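Local coordinates for protein DTDP-4-dehydrorhamnose reductase, rfbD ortholog (Clostridium acetobutylicum, PDB 1VL0) that probably catalyses the NAD(P)H-dependent reduction of dTDP-6-deoxy-L-lyxo-4-hexulose to dTDP-L-rhamnose and binds NADH, at residues A[49-59]-A[89-100]; A[153-161]-A[208-219]. One frame throughout, in Å; residues are numbered along the deposited sequence.

Interaction 1: A[49-59]-A[89-100]; sequences ITNVLAVNKFF and INAIGPKNLAAA. With NAI (1,4-dihydronicotinamide adenine dinucleotide), chain D.
With chi1 at -70°, Asn96 holds CG beside its own backbone N, which turns the amide toward the loop entering helix 52-59, while Ile49, CG1 wedged between N and carbonyl carbon, lays CD1 against Gly93 CA (3.8 Å). Asn96 ND2 then donates to Ile49 O at 3.0 Å; the bond is nearly straight (168°) and the acceptor lies close to the amide plane. Gly93 CA adds a C-H...O contact to the same oxygen. The helices run at 31° with axes 9.3 Å apart. Ala100 CB sits over one face of the Phe59 ring, 3.9 Å from its centroid, a CH-pi contact, and also meets Val55 CG1 at 3.7 Å. Leu97 CD2 fills in between Ile49 CG2 and Phe59 CE1. Ile49 N donates, almost straight, to N1A of the dinucleotide at 3.3 Å. Ile49 thus uses both backbone polar atoms, its N-H bonded to the adenine and its carbonyl held by Asn96, consistent with the helix pair helping to position the loop at the adenine.

Interaction 2: A[153-161]-A[208-219]; sequences PKYYIVRTA and IDEKNYGTFHCT. With NAI (1,4-dihydronicotinamide adenine dinucleotide), chain D.
Two neighbouring parallel strands, 155-160 and 214-217, lie side by side in the large sheet of this Rossmann-type reductase. Five backbone hydrogen bonds alternate between them, from Gly214 N to Tyr155 O through to Cys218 N to Arg159 O; the shortest is Phe216 N to Ile157 O at 2.7 Å. Gly214 has phi 132°, where a CB would jam against the preceding carbonyl oxygen.

At the start of the strands, the Tyr156 ring is held between Tyr213 CD1, 3.5 Å above one face, and Ile208 CG1 over the other. The two tyrosine planes meet obliquely at 33°, and Tyr156 OH is hydrogen-bonded to Glu107. Lys154 crosses Tyr213 and, bent at its last torsion (chi4 -64°), brings NZ to Tyr213 OH at 2.7 Å; NZ also bonds Ser103 of a neighbouring subunit. Helix 197-210 leads from strand 191-196, another parallel neighbour of strand 155-164, and ends in a Schellman motif at Lys211 before strand 214-217 begins.

On the face bearing Ile157 and Thr215, Arg159 extends from CG to NE past His217, and its NH1 donates to His217 NE2 at 3.1 Å, close to both the ring and guanidinium planes. Because NE2 accepts, the imidazole is probably neutral. Thr215 CG2 lies over the centre of the guanidinium, and a salt bridge from NH2 to Glu145 further fixes its rotation. Where the strands spread toward the cofactor, Thr160 OG1 donates to Cys218 O at 2.9 Å, while Thr160 O lies 3.2 Å from C5N of the nicotinamide ring.

In the fold
From the N terminus, strands 13-18 and 37-42 precede interaction 1, which closes a loop of 29 residues containing strand 66-69 and brings helix 52-62 against helix 83-104. The chain then adds strand 107-113 and helix 136-151 before interaction 2 opens; its loop of 46 residues returns through helix 197-210 to pair strand 214-217 with strand 155-164. The two loops follow in series, neither enclosing nor crossing the other. The centres of interactions 1 and 2 lie about 19 Å apart, and the nearest atoms of interactions 1 and 2 about 7 Å. Interaction 1 joins helices flanking the sheet near the adenine, whereas interaction 2 joins strands within it near the nicotinamide, so the bound dinucleotide spans both.

Interaction 1: A[49-59]-A[89-100]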
loop_
_atom_site.group_PDB
_atom_site.type_symbol
_atom_site.label_atom_id
_atom_site.label_comp_id
_atom_site.label_asym_id
_atom_site.label_seq_id
_atom_site.Cartn_x
_atom_site.Cartn_y
_atom_site.Cartn_z
ATOM N N ILE A 49 -10.416 -13.511 -17.576
ATOM C CA ILE A 49 -9.466 -12.717 -16.837
ATOM C C ILE A 49 -8.873 -13.434 -15.621
ATOM O O ILE A 49 -7.873 -12.972 -15.102
ATOM C CB ILE A 49 -10.065 -11.344 -16.422
ATOM C CG1 ILE A 49 -11.122 -11.481 -15.316
ATOM C CG2 ILE A 49 -10.631 -10.591 -17.638
ATOM C CD1 ILE A 49 -11.623 -10.106 -14.835
ATOM N N THR A 50 -9.462 -14.556 -15.194
ATOM C CA THR A 50 -8.965 -15.292 -14.041
ATOM C C THR A 50 -7.802 -16.212 -14.392
ATOM O O THR A 50 -7.198 -16.783 -13.489
ATOM C CB THR A 50 -10.051 -16.154 -13.381
ATOM O OG1 THR A 50 -10.476 -17.182 -14.278
ATOM C CG2 THR A 50 -11.284 -15.360 -13.112
ATOM N N ASN A 51 -7.474 -16.301 -15.682
ATOM C CA ASN A 51 -6.433 -17.154 -16.179
ATOM C C ASN A 51 -5.183 -16.375 -16.543
ATOM O O ASN A 51 -5.154 -15.679 -17.562
ATOM C CB ASN A 51 -6.952 -17.861 -17.434
ATOM C CG ASN A 51 -6.001 -18.958 -17.944
ATOM O OD1 ASN A 51 -4.781 -18.793 -18.056
ATOM N ND2 ASN A 51 -6.578 -20.093 -18.234
ATOM N N VAL A 52 -4.122 -16.560 -15.760
ATOM C CA VAL A 52 -2.951 -15.673 -15.845
ATOM C C VAL A 52 -2.224 -15.811 -17.168
ATOM O O VAL A 52 -1.876 -14.828 -17.795
ATOM C CB VAL A 52 -1.969 -15.834 -14.626
ATOM C CG1 VAL A 52 -1.433 -17.187 -14.498
ATOM C CG2 VAL A 52 -0.812 -14.859 -14.726
ATOM N N LEU A 53 -2.042 -17.032 -17.628
ATOM C CA LEU A 53 -1.319 -17.252 -18.841
ATOM C C LEU A 53 -2.061 -16.676 -20.044
ATOM O O LEU A 53 -1.455 -16.074 -20.945
ATOM C CB LEU A 53 -1.051 -18.758 -19.014
ATOM C CG LEU A 53 -0.162 -19.413 -17.927
ATOM C CD1 LEU A 53 0.073 -20.892 -18.290
ATOM C CD2 LEU A 53 1.189 -18.673 -17.693
ATOM N N ALA A 54 -3.365 -16.881 -20.080
ATOM C CA ALA A 54 -4.201 -16.368 -21.160
ATOM C C ALA A 54 -4.152 -14.840 -21.172
ATOM O O ALA A 54 -3.986 -14.194 -22.230
ATOM C CB ALA A 54 -5.655 -16.860 -20.973
ATOM N N VAL A 55 -4.321 -14.244 -19.982
ATOM C CA VAL A 55 -4.259 -12.787 -19.874
ATOM C C VAL A 55 -2.903 -12.203 -20.336
ATOM O O VAL A 55 -2.870 -11.236 -21.126
ATOM C CB VAL A 55 -4.575 -12.330 -18.492
ATOM C CG1 VAL A 55 -4.299 -10.853 -18.372
ATOM C CG2 VAL A 55 -6.022 -12.604 -18.177
ATOM N N ASN A 56 -1.798 -12.805 -19.892
ATOM C CA ASN A 56 -0.467 -12.362 -20.311
ATOM C C ASN A 56 -0.282 -12.416 -21.814
ATOM O O ASN A 56 0.208 -11.482 -22.412
ATOM C CB ASN A 56 0.664 -13.162 -19.628
ATOM C CG ASN A 56 0.689 -12.989 -18.112
ATOM O OD1 ASN A 56 0.041 -12.112 -17.550
ATOM N ND2 ASN A 56 1.431 -13.860 -17.442
ATOM N N LYS A 57 -0.673 -13.528 -22.411
ATOM C CA LYS A 57 -0.531 -13.710 -23.847
ATOM C C LYS A 57 -1.326 -12.675 -24.628
ATOM O O LYS A 57 -0.856 -12.124 -25.602
ATOM C CB LYS A 57 -1.007 -15.110 -24.237
ATOM C CG LYS A 57 -0.673 -15.481 -25.683
ATOM C CD LYS A 57 -1.719 -16.394 -26.293
ATOM C CE LYS A 57 -1.528 -17.827 -25.880
ATOM N NZ LYS A 57 -0.668 -18.536 -26.870
ATOM N N PHE A 58 -2.549 -12.441 -24.203
ATOM C CA PHE A 58 -3.444 -11.489 -24.863
ATOM C C PHE A 58 -2.817 -10.090 -24.865
ATOM O O PHE A 58 -2.707 -9.429 -25.900
ATOM C CB PHE A 58 -4.795 -11.468 -24.134
ATOM C CG PHE A 58 -5.876 -10.752 -24.877
ATOM C CD1 PHE A 58 -5.966 -9.359 -24.816
ATOM C CD2 PHE A 58 -6.814 -11.467 -25.642
ATOM C CE1 PHE A 58 -6.966 -8.682 -25.487
ATOM C CE2 PHE A 58 -7.821 -10.798 -26.309
ATOM C CZ PHE A 58 -7.899 -9.406 -26.236
ATOM N N PHE A 59 -2.390 -9.642 -23.690
ATOM C CA PHE A 59 -1.744 -8.320 -23.606
ATOM C C PHE A 59 -0.456 -8.219 -24.420
ATOM O O PHE A 59 -0.198 -7.211 -25.055
ATOM C CB PHE A 59 -1.456 -7.985 -22.166
ATOM C CG PHE A 59 -2.629 -7.358 -21.455
ATOM C CD1 PHE A 59 -3.744 -8.106 -21.131
ATOM C CD2 PHE A 59 -2.619 -6.017 -21.127
ATOM C CE1 PHE A 59 -4.826 -7.510 -20.423
ATOM C CE2 PHE A 59 -3.705 -5.424 -20.504
ATOM C CZ PHE A 59 -4.793 -6.180 -20.143
ATOM N N ILE A 89 -12.719 -13.975 -9.685
ATOM C CA ILE A 89 -13.211 -12.969 -10.602
ATOM C C ILE A 89 -12.978 -11.564 -10.068
ATOM O O ILE A 89 -12.611 -10.676 -10.807
ATOM C CB ILE A 89 -14.718 -13.188 -10.908
ATOM C CG1 ILE A 89 -14.933 -14.582 -11.538
ATOM C CG2 ILE A 89 -15.228 -12.094 -11.903
ATOM C CD1 ILE A 89 -16.412 -14.905 -11.924
ATOM N N ASN A 90 -13.262 -11.350 -8.790
ATOM C CA ASN A 90 -13.256 -9.997 -8.232
ATOM C C ASN A 90 -11.874 -9.508 -7.787
ATOM O O ASN A 90 -11.681 -8.300 -7.695
ATOM C CB ASN A 90 -14.254 -9.878 -7.071
ATOM C CG ASN A 90 -15.688 -9.925 -7.536
ATOM O OD1 ASN A 90 -15.976 -9.713 -8.706
ATOM N ND2 ASN A 90 -16.607 -10.211 -6.620
ATOM N N ALA A 91 -10.934 -10.431 -7.517
ATOM C CA ALA A 91 -9.590 -10.064 -7.058
ATOM C C ALA A 91 -8.472 -10.510 -7.973
ATOM O O ALA A 91 -7.639 -9.694 -8.334
ATOM C CB ALA A 91 -9.352 -10.565 -5.718
ATOM N N ILE A 92 -8.446 -11.800 -8.317
ATOM C CA ILE A 92 -7.389 -12.363 -9.184
ATOM C C ILE A 92 -7.483 -11.801 -10.598
ATOM O O ILE A 92 -6.480 -11.583 -11.256
ATOM C CB ILE A 92 -7.485 -13.923 -9.262
ATOM C CG1 ILE A 92 -7.285 -14.607 -7.906
ATOM C CG2 ILE A 92 -6.494 -14.523 -10.293
ATOM C CD1 ILE A 92 -6.160 -14.141 -7.133
ATOM N N GLY A 93 -8.707 -11.603 -11.089
ATOM C CA GLY A 93 -8.880 -10.988 -12.404
ATOM C C GLY A 93 -8.210 -9.641 -12.523
ATOM O O GLY A 93 -7.385 -9.427 -13.389
ATOM N N PRO A 94 -8.572 -8.707 -11.651
ATOM C CA PRO A 94 -7.887 -7.400 -11.575
ATOM C C PRO A 94 -6.348 -7.468 -11.415
ATOM O O PRO A 94 -5.585 -6.749 -12.157
ATOM C CB PRO A 94 -8.558 -6.729 -10.397
ATOM C CG PRO A 94 -9.919 -7.348 -10.370
ATOM C CD PRO A 94 -9.747 -8.767 -10.786
ATOM N N LYS A 95 -5.899 -8.390 -10.562
ATOM C CA LYS A 95 -4.469 -8.663 -10.379
ATOM C C LYS A 95 -3.840 -9.011 -11.701
ATOM O O LYS A 95 -2.802 -8.457 -12.047
ATOM C CB LYS A 95 -4.247 -9.861 -9.423
ATOM C CG LYS A 95 -2.795 -10.422 -9.389
ATOM C CD LYS A 95 -2.661 -11.793 -8.711
ATOM C CE LYS A 95 -2.202 -12.915 -9.653
ATOM N NZ LYS A 95 -0.898 -12.808 -10.315
ATOM N N ASN A 96 -4.448 -9.965 -12.400
ATOM C CA ASN A 96 -3.908 -10.444 -13.664
ATOM C C ASN A 96 -3.848 -9.323 -14.694
ATOM O O ASN A 96 -2.858 -9.205 -15.467
ATOM C CB ASN A 96 -4.722 -11.636 -14.221
ATOM C CG ASN A 96 -4.556 -12.928 -13.401
ATOM O OD1 ASN A 96 -3.588 -13.095 -12.699
ATOM N ND2 ASN A 96 -5.495 -13.858 -13.546
ATOM N N LEU A 97 -4.902 -8.518 -14.738
ATOM C CA LEU A 97 -5.002 -7.440 -15.720
ATOM C C LEU A 97 -4.063 -6.291 -15.430
ATOM O O LEU A 97 -3.457 -5.707 -16.342
ATOM C CB LEU A 97 -6.451 -6.935 -15.771
ATOM C CG LEU A 97 -7.517 -7.931 -16.246
ATOM C CD1 LEU A 97 -8.893 -7.330 -16.020
ATOM C CD2 LEU A 97 -7.361 -8.274 -17.738
ATOM N N ALA A 98 -3.925 -5.968 -14.155
ATOM C CA ALA A 98 -3.042 -4.893 -13.721
ATOM C C ALA A 98 -1.573 -5.169 -14.047
ATOM O O ALA A 98 -0.864 -4.290 -14.608
ATOM C CB ALA A 98 -3.237 -4.605 -12.232
ATOM N N ALA A 99 -1.122 -6.393 -13.763
ATOM C CA ALA A 99 0.249 -6.793 -14.027
ATOM C C ALA A 99 0.531 -6.944 -15.516
ATOM O O ALA A 99 1.596 -6.541 -15.974
ATOM C CB ALA A 99 0.550 -8.096 -13.365
ATOM N N ALA A 100 -0.420 -7.521 -16.237
ATOM C CA ALA A 100 -0.272 -7.732 -17.688
ATOM C C ALA A 100 -0.231 -6.367 -18.355
ATOM O O ALA A 100 0.533 -6.145 -19.243
ATOM C CB ALA A 100 -1.410 -8.566 -18.211
HETATM P PA NAI D . -22.657 -6.776 -15.313
HETATM O O1A NAI D . -22.999 -7.874 -14.346
HETATM O O2A NAI D . -23.853 -6.181 -16.016
HETATM O O5B NAI D . -21.525 -7.360 -16.289
HETATM C C5B NAI D . -20.390 -7.957 -15.693
HETATM C C4B NAI D . -19.645 -8.828 -16.695
HETATM O O4B NAI D . -18.751 -9.697 -16.001
HETATM C C3B NAI D . -20.513 -9.773 -17.524
HETATM O O3B NAI D . -20.498 -9.392 -18.887
HETATM C C2B NAI D . -19.843 -11.134 -17.285
HETATM O O2B NAI D . -19.981 -12.075 -18.341
HETATM C C1B NAI D . -18.418 -10.663 -16.979
HETATM N N9A NAI D . -17.429 -11.660 -16.528
HETATM C C8A NAI D . -17.635 -12.588 -15.545
HETATM N N7A NAI D . -16.522 -13.340 -15.433
HETATM C C5A NAI D . -15.599 -12.937 -16.336
HETATM C C6A NAI D . -14.308 -13.389 -16.621
HETATM N N6A NAI D . -13.780 -14.411 -15.965
HETATM N N1A NAI D . -13.582 -12.770 -17.612
HETATM C C2A NAI D . -14.136 -11.693 -18.313
HETATM N N3A NAI D . -15.414 -11.265 -18.057
HETATM C C4A NAI D . -16.152 -11.867 -17.059
HETATM O O3 NAI D . -21.803 -5.671 -14.524
HETATM P PN NAI D . -22.182 -4.112 -14.300
HETATM O O1N NAI D . -21.729 -3.295 -15.442
HETATM O O2N NAI D . -23.523 -4.048 -13.677
HETATM O O5D NAI D . -21.035 -3.764 -13.212
HETATM C C5D NAI D . -19.859 -3.098 -13.652
HETATM C C4D NAI D . -18.949 -2.863 -12.474
HETATM O O4D NAI D . -19.599 -2.076 -11.454
HETATM C C3D NAI D . -18.488 -4.166 -11.822
HETATM O O3D NAI D . -17.099 -4.036 -11.710
HETATM C C2D NAI D . -19.177 -4.208 -10.459
HETATM O O2D NAI D . -18.484 -4.840 -9.388
HETATM C C1D NAI D . -19.357 -2.708 -10.196
HETATM N N1N NAI D . -20.487 -2.393 -9.325
HETATM C C2N NAI D . -21.765 -2.536 -9.815
HETATM C C3N NAI D . -22.829 -2.205 -8.977
HETATM C C7N NAI D . -24.218 -2.659 -9.312
HETATM O O7N NAI D . -25.277 -2.052 -8.621
HETATM N N7N NAI D . -24.421 -3.606 -10.236
HETATM C C4N NAI D . -22.581 -1.737 -7.680
HETATM C C5N NAI D . -21.279 -1.599 -7.197
HETATM C C6N NAI D . -20.244 -1.944 -8.060
HETATM O O HOH W 1 -1.079 -11.218 -15.390
#

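Interaction 2: A[153-161]-A[208-219]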
loop_
_atom_site.group_PDB
_atom_site.type_symbol
_atom_site.label_atom_id
_atom_site.label_comp_id
_atom_site.label_asym_id
_atom_site.label_seq_id
_atom_site.Cartn_x
_atom_site.Cartn_y
_atom_site.Cartn_z
ATOM N N PRO A 153 1.328 1.338 -11.280
ATOM C CA PRO A 153 1.231 2.763 -10.889
ATOM C C PRO A 153 0.311 3.675 -11.721
ATOM O O PRO A 153 -0.006 4.768 -11.236
ATOM C CB PRO A 153 2.676 3.272 -11.016
ATOM C CG PRO A 153 3.507 2.058 -10.930
ATOM C CD PRO A 153 2.706 1.003 -11.673
ATOM N N LYS A 154 0.009 3.293 -12.975
ATOM C CA LYS A 154 -0.974 3.948 -13.826
ATOM C C LYS A 154 -2.343 3.316 -13.632
ATOM O O LYS A 154 -2.846 2.617 -14.482
ATOM C CB LYS A 154 -0.533 3.971 -15.307
ATOM C CG LYS A 154 0.668 4.875 -15.538
ATOM C CD LYS A 154 1.083 5.018 -17.053
ATOM C CE LYS A 154 1.973 6.267 -17.254
ATOM N NZ LYS A 154 1.275 7.561 -16.963
ATOM N N TYR A 155 -2.960 3.583 -12.463
ATOM C CA TYR A 155 -4.231 3.018 -12.133
ATOM C C TYR A 155 -5.316 4.075 -11.910
ATOM O O TYR A 155 -5.055 5.206 -11.487
ATOM C CB TYR A 155 -4.152 2.103 -10.866
ATOM C CG TYR A 155 -3.992 2.875 -9.609
ATOM C CD1 TYR A 155 -2.736 3.185 -9.138
ATOM C CD2 TYR A 155 -5.095 3.303 -8.878
ATOM C CE1 TYR A 155 -2.583 3.922 -7.972
ATOM C CE2 TYR A 155 -4.947 4.065 -7.727
ATOM C CZ TYR A 155 -3.693 4.373 -7.287
ATOM O OH TYR A 155 -3.521 5.110 -6.123
ATOM N N TYR A 156 -6.557 3.649 -12.154
ATOM C CA TYR A 156 -7.760 4.404 -11.785
ATOM C C TYR A 156 -8.699 3.390 -11.133
ATOM O O TYR A 156 -9.004 2.372 -11.685
ATOM C CB TYR A 156 -8.466 5.010 -12.981
ATOM C CG TYR A 156 -7.627 5.771 -13.991
ATOM C CD1 TYR A 156 -6.969 5.107 -15.011
ATOM C CD2 TYR A 156 -7.553 7.151 -13.962
ATOM C CE1 TYR A 156 -6.261 5.804 -15.977
ATOM C CE2 TYR A 156 -6.830 7.845 -14.907
ATOM C CZ TYR A 156 -6.216 7.164 -15.925
ATOM O OH TYR A 156 -5.467 7.868 -16.861
ATOM N N ILE A 157 -9.097 3.652 -9.910
ATOM C CA ILE A 157 -10.134 2.826 -9.259
ATOM C C ILE A 157 -11.343 3.712 -9.174
ATOM O O ILE A 157 -11.256 4.811 -8.631
ATOM C CB ILE A 157 -9.662 2.330 -7.886
ATOM C CG1 ILE A 157 -8.566 1.244 -8.074
ATOM C CG2 ILE A 157 -10.810 1.749 -7.038
ATOM C CD1 ILE A 157 -7.748 1.066 -6.880
ATOM N N VAL A 158 -12.452 3.249 -9.748
ATOM C CA VAL A 158 -13.698 4.017 -9.775
ATOM C C VAL A 158 -14.811 3.217 -9.079
ATOM O O VAL A 158 -15.246 2.167 -9.599
ATOM C CB VAL A 158 -14.113 4.383 -11.201
ATOM C CG1 VAL A 158 -15.382 5.280 -11.187
ATOM C CG2 VAL A 158 -12.937 5.115 -11.962
ATOM N N ARG A 159 -15.155 3.631 -7.857
ATOM C CA ARG A 159 -16.177 2.967 -7.059
ATOM C C ARG A 159 -17.536 3.477 -7.441
ATOM O O ARG A 159 -17.776 4.677 -7.465
ATOM C CB ARG A 159 -15.963 3.187 -5.550
ATOM C CG ARG A 159 -14.615 2.765 -5.047
ATOM C CD ARG A 159 -14.580 2.719 -3.535
ATOM N NE ARG A 159 -13.269 2.303 -3.023
ATOM C CZ ARG A 159 -12.554 2.905 -2.091
ATOM N NH1 ARG A 159 -12.972 4.011 -1.496
ATOM N NH2 ARG A 159 -11.384 2.370 -1.759
ATOM N N THR A 160 -18.457 2.566 -7.701
ATOM C CA THR A 160 -19.806 2.969 -8.006
ATOM C C THR A 160 -20.840 2.172 -7.184
ATOM O O THR A 160 -20.465 1.374 -6.324
ATOM C CB THR A 160 -20.072 2.920 -9.502
ATOM O OG1 THR A 160 -21.334 3.574 -9.766
ATOM C CG2 THR A 160 -20.237 1.513 -10.018
ATOM N N ALA A 161 -22.131 2.434 -7.416
ATOM C CA ALA A 161 -23.189 1.817 -6.608
ATOM C C ALA A 161 -24.527 1.938 -7.308
ATOM O O ALA A 161 -24.721 2.845 -8.132
ATOM C CB ALA A 161 -23.283 2.517 -5.236
ATOM N N ILE A 208 -9.432 9.077 -17.683
ATOM C CA ILE A 208 -8.418 8.556 -18.634
ATOM C C ILE A 208 -7.852 9.660 -19.505
ATOM O O ILE A 208 -6.655 9.774 -19.744
ATOM C CB ILE A 208 -9.019 7.452 -19.543
ATOM C CG1 ILE A 208 -9.363 6.201 -18.726
ATOM C CG2 ILE A 208 -8.101 7.055 -20.671
ATOM C CD1 ILE A 208 -10.204 5.203 -19.597
ATOM N N ASP A 209 -8.743 10.448 -20.037
ATOM C CA ASP A 209 -8.375 11.538 -20.900
ATOM C C ASP A 209 -7.422 12.520 -20.217
ATOM O O ASP A 209 -6.529 13.042 -20.840
ATOM C CB ASP A 209 -9.649 12.278 -21.264
ATOM C CG ASP A 209 -9.628 12.794 -22.637
ATOM O OD1 ASP A 209 -8.922 13.807 -22.887
ATOM O OD2 ASP A 209 -10.327 12.248 -23.523
ATOM N N GLU A 210 -7.673 12.803 -18.930
ATOM C CA GLU A 210 -6.881 13.740 -18.128
ATOM C C GLU A 210 -5.594 13.155 -17.548
ATOM O O GLU A 210 -4.763 13.898 -17.018
ATOM C CB GLU A 210 -7.743 14.246 -16.942
ATOM C CG GLU A 210 -8.977 15.009 -17.408
ATOM C CD GLU A 210 -9.990 15.280 -16.333
ATOM O OE1 GLU A 210 -9.935 14.670 -15.232
ATOM O OE2 GLU A 210 -10.882 16.105 -16.625
ATOM N N LYS A 211 -5.472 11.834 -17.595
ATOM C CA LYS A 211 -4.499 11.069 -16.778
ATOM C C LYS A 211 -4.562 11.419 -15.286
ATOM O O LYS A 211 -3.549 11.638 -14.627
ATOM C CB LYS A 211 -3.115 11.211 -17.374
ATOM C CG LYS A 211 -3.047 10.502 -18.728
ATOM C CD LYS A 211 -1.629 10.236 -19.141
ATOM C CE LYS A 211 -1.511 9.859 -20.615
ATOM N NZ LYS A 211 -2.230 8.625 -20.970
ATOM N N ASN A 212 -5.804 11.462 -14.789
ATOM C CA ASN A 212 -6.144 11.862 -13.419
ATOM C C ASN A 212 -6.227 10.562 -12.628
ATOM O O ASN A 212 -7.270 10.021 -12.401
ATOM C CB ASN A 212 -7.455 12.614 -13.445
ATOM C CG ASN A 212 -7.762 13.353 -12.129
ATOM O OD1 ASN A 212 -6.945 13.393 -11.174
ATOM N ND2 ASN A 212 -8.960 13.929 -12.079
ATOM N N TYR A 213 -5.058 10.033 -12.271
ATOM C CA TYR A 213 -4.946 8.701 -11.673
ATOM C C TYR A 213 -5.390 8.738 -10.234
ATOM O O TYR A 213 -5.363 9.796 -9.583
ATOM C CB TYR A 213 -3.504 8.219 -11.722
ATOM C CG TYR A 213 -2.973 8.013 -13.105
ATOM C CD1 TYR A 213 -3.391 6.967 -13.867
ATOM C CD2 TYR A 213 -2.013 8.840 -13.627
ATOM C CE1 TYR A 213 -2.870 6.777 -15.173
ATOM C CE2 TYR A 213 -1.480 8.634 -14.953
ATOM C CZ TYR A 213 -1.935 7.606 -15.693
ATOM O OH TYR A 213 -1.448 7.354 -16.992
ATOM N N GLY A 214 -5.773 7.582 -9.725
ATOM C CA GLY A 214 -6.136 7.478 -8.332
ATOM C C GLY A 214 -7.440 6.751 -8.127
ATOM O O GLY A 214 -7.930 6.075 -9.010
ATOM N N THR A 215 -8.007 6.938 -6.950
ATOM C CA THR A 215 -9.250 6.337 -6.583
ATOM C C THR A 215 -10.357 7.375 -6.544
ATOM O O THR A 215 -10.219 8.388 -5.863
ATOM C CB THR A 215 -9.089 5.645 -5.212
ATOM O OG1 THR A 215 -8.126 4.572 -5.339
ATOM C CG2 THR A 215 -10.384 4.982 -4.735
ATOM N N PHE A 216 -11.450 7.088 -7.257
ATOM C CA PHE A 216 -12.594 7.995 -7.360
ATOM C C PHE A 216 -13.880 7.287 -6.975
ATOM O O PHE A 216 -14.109 6.193 -7.411
ATOM C CB PHE A 216 -12.768 8.504 -8.792
ATOM C CG PHE A 216 -11.573 9.280 -9.291
ATOM C CD1 PHE A 216 -10.456 8.611 -9.778
ATOM C CD2 PHE A 216 -11.534 10.665 -9.189
ATOM C CE1 PHE A 216 -9.275 9.366 -10.251
ATOM C CE2 PHE A 216 -10.394 11.383 -9.636
ATOM C CZ PHE A 216 -9.285 10.730 -10.121
ATOM N N HIS A 217 -14.737 7.975 -6.254
ATOM C CA HIS A 217 -16.154 7.635 -6.154
ATOM C C HIS A 217 -16.926 8.261 -7.306
ATOM O O HIS A 217 -16.669 9.393 -7.725
ATOM C CB HIS A 217 -16.709 8.164 -4.825
ATOM C CG HIS A 217 -16.176 7.444 -3.635
ATOM N ND1 HIS A 217 -16.419 7.858 -2.335
ATOM C CD2 HIS A 217 -15.366 6.362 -3.546
ATOM C CE1 HIS A 217 -15.833 7.010 -1.508
ATOM N NE2 HIS A 217 -15.174 6.111 -2.211
ATOM N N CYS A 218 -17.851 7.487 -7.872
ATOM C CA CYS A 218 -18.674 7.941 -8.980
ATOM C C CYS A 218 -20.070 7.352 -8.906
ATOM O O CYS A 218 -20.346 6.295 -9.504
ATOM C CB CYS A 218 -18.039 7.577 -10.322
ATOM S SG CYS A 218 -19.010 8.343 -11.625
ATOM N N THR A 219 -20.920 8.011 -8.107
ATOM C CA THR A 219 -22.342 7.851 -8.183
ATOM C C THR A 219 -22.999 9.200 -8.616
ATOM O O THR A 219 -22.382 10.279 -8.580
ATOM C CB THR A 219 -22.927 7.378 -6.837
ATOM O OG1 THR A 219 -22.632 8.327 -5.799
ATOM C CG2 THR A 219 -22.282 6.095 -6.398
HETATM P PA NAI D . -22.657 -6.776 -15.313
HETATM O O1A NAI D . -22.999 -7.874 -14.346
HETATM O O2A NAI D . -23.853 -6.181 -16.016
HETATM O O5B NAI D . -21.525 -7.360 -16.289
HETATM C C5B NAI D . -20.390 -7.957 -15.693
HETATM C C4B NAI D . -19.645 -8.828 -16.695
HETATM O O4B NAI D . -18.751 -9.697 -16.001
HETATM C C3B NAI D . -20.513 -9.773 -17.524
HETATM O O3B NAI D . -20.498 -9.392 -18.887
HETATM C C2B NAI D . -19.843 -11.134 -17.285
HETATM O O2B NAI D . -19.981 -12.075 -18.341
HETATM C C1B NAI D . -18.418 -10.663 -16.979
HETATM N N9A NAI D . -17.429 -11.660 -16.528
HETATM C C8A NAI D . -17.635 -12.588 -15.545
HETATM N N7A NAI D . -16.522 -13.340 -15.433
HETATM C C5A NAI D . -15.599 -12.937 -16.336
HETATM C C6A NAI D . -14.308 -13.389 -16.621
HETATM N N6A NAI D . -13.780 -14.411 -15.965
HETATM N N1A NAI D . -13.582 -12.770 -17.612
HETATM C C2A NAI D . -14.136 -11.693 -18.313
HETATM N N3A NAI D . -15.414 -11.265 -18.057
HETATM C C4A NAI D . -16.152 -11.867 -17.059
HETATM O O3 NAI D . -21.803 -5.671 -14.524
HETATM P PN NAI D . -22.182 -4.112 -14.300
HETATM O O1N NAI D . -21.729 -3.295 -15.442
HETATM O O2N NAI D . -23.523 -4.048 -13.677
HETATM O O5D NAI D . -21.035 -3.764 -13.212
HETATM C C5D NAI D . -19.859 -3.098 -13.652
HETATM C C4D NAI D . -18.949 -2.863 -12.474
HETATM O O4D NAI D . -19.599 -2.076 -11.454
HETATM C C3D NAI D . -18.488 -4.166 -11.822
HETATM O O3D NAI D . -17.099 -4.036 -11.710
HETATM C C2D NAI D . -19.177 -4.208 -10.459
HETATM O O2D NAI D . -18.484 -4.840 -9.388
HETATM C C1D NAI D . -19.357 -2.708 -10.196
HETATM N N1N NAI D . -20.487 -2.393 -9.325
HETATM C C2N NAI D . -21.765 -2.536 -9.815
HETATM C C3N NAI D . -22.829 -2.205 -8.977
HETATM C C7N NAI D . -24.218 -2.659 -9.312
HETATM O O7N NAI D . -25.277 -2.052 -8.621
HETATM N N7N NAI D . -24.421 -3.606 -10.236
HETATM C C4N NAI D . -22.581 -1.737 -7.680
HETATM C C5N NAI D . -21.279 -1.599 -7.197
HETATM C C6N NAI D . -20.244 -1.944 -8.060
HETATM O O HOH W 2 -0.103 6.621 -19.795
HETATM O O HOH W 3 -5.752 5.826 -4.652
#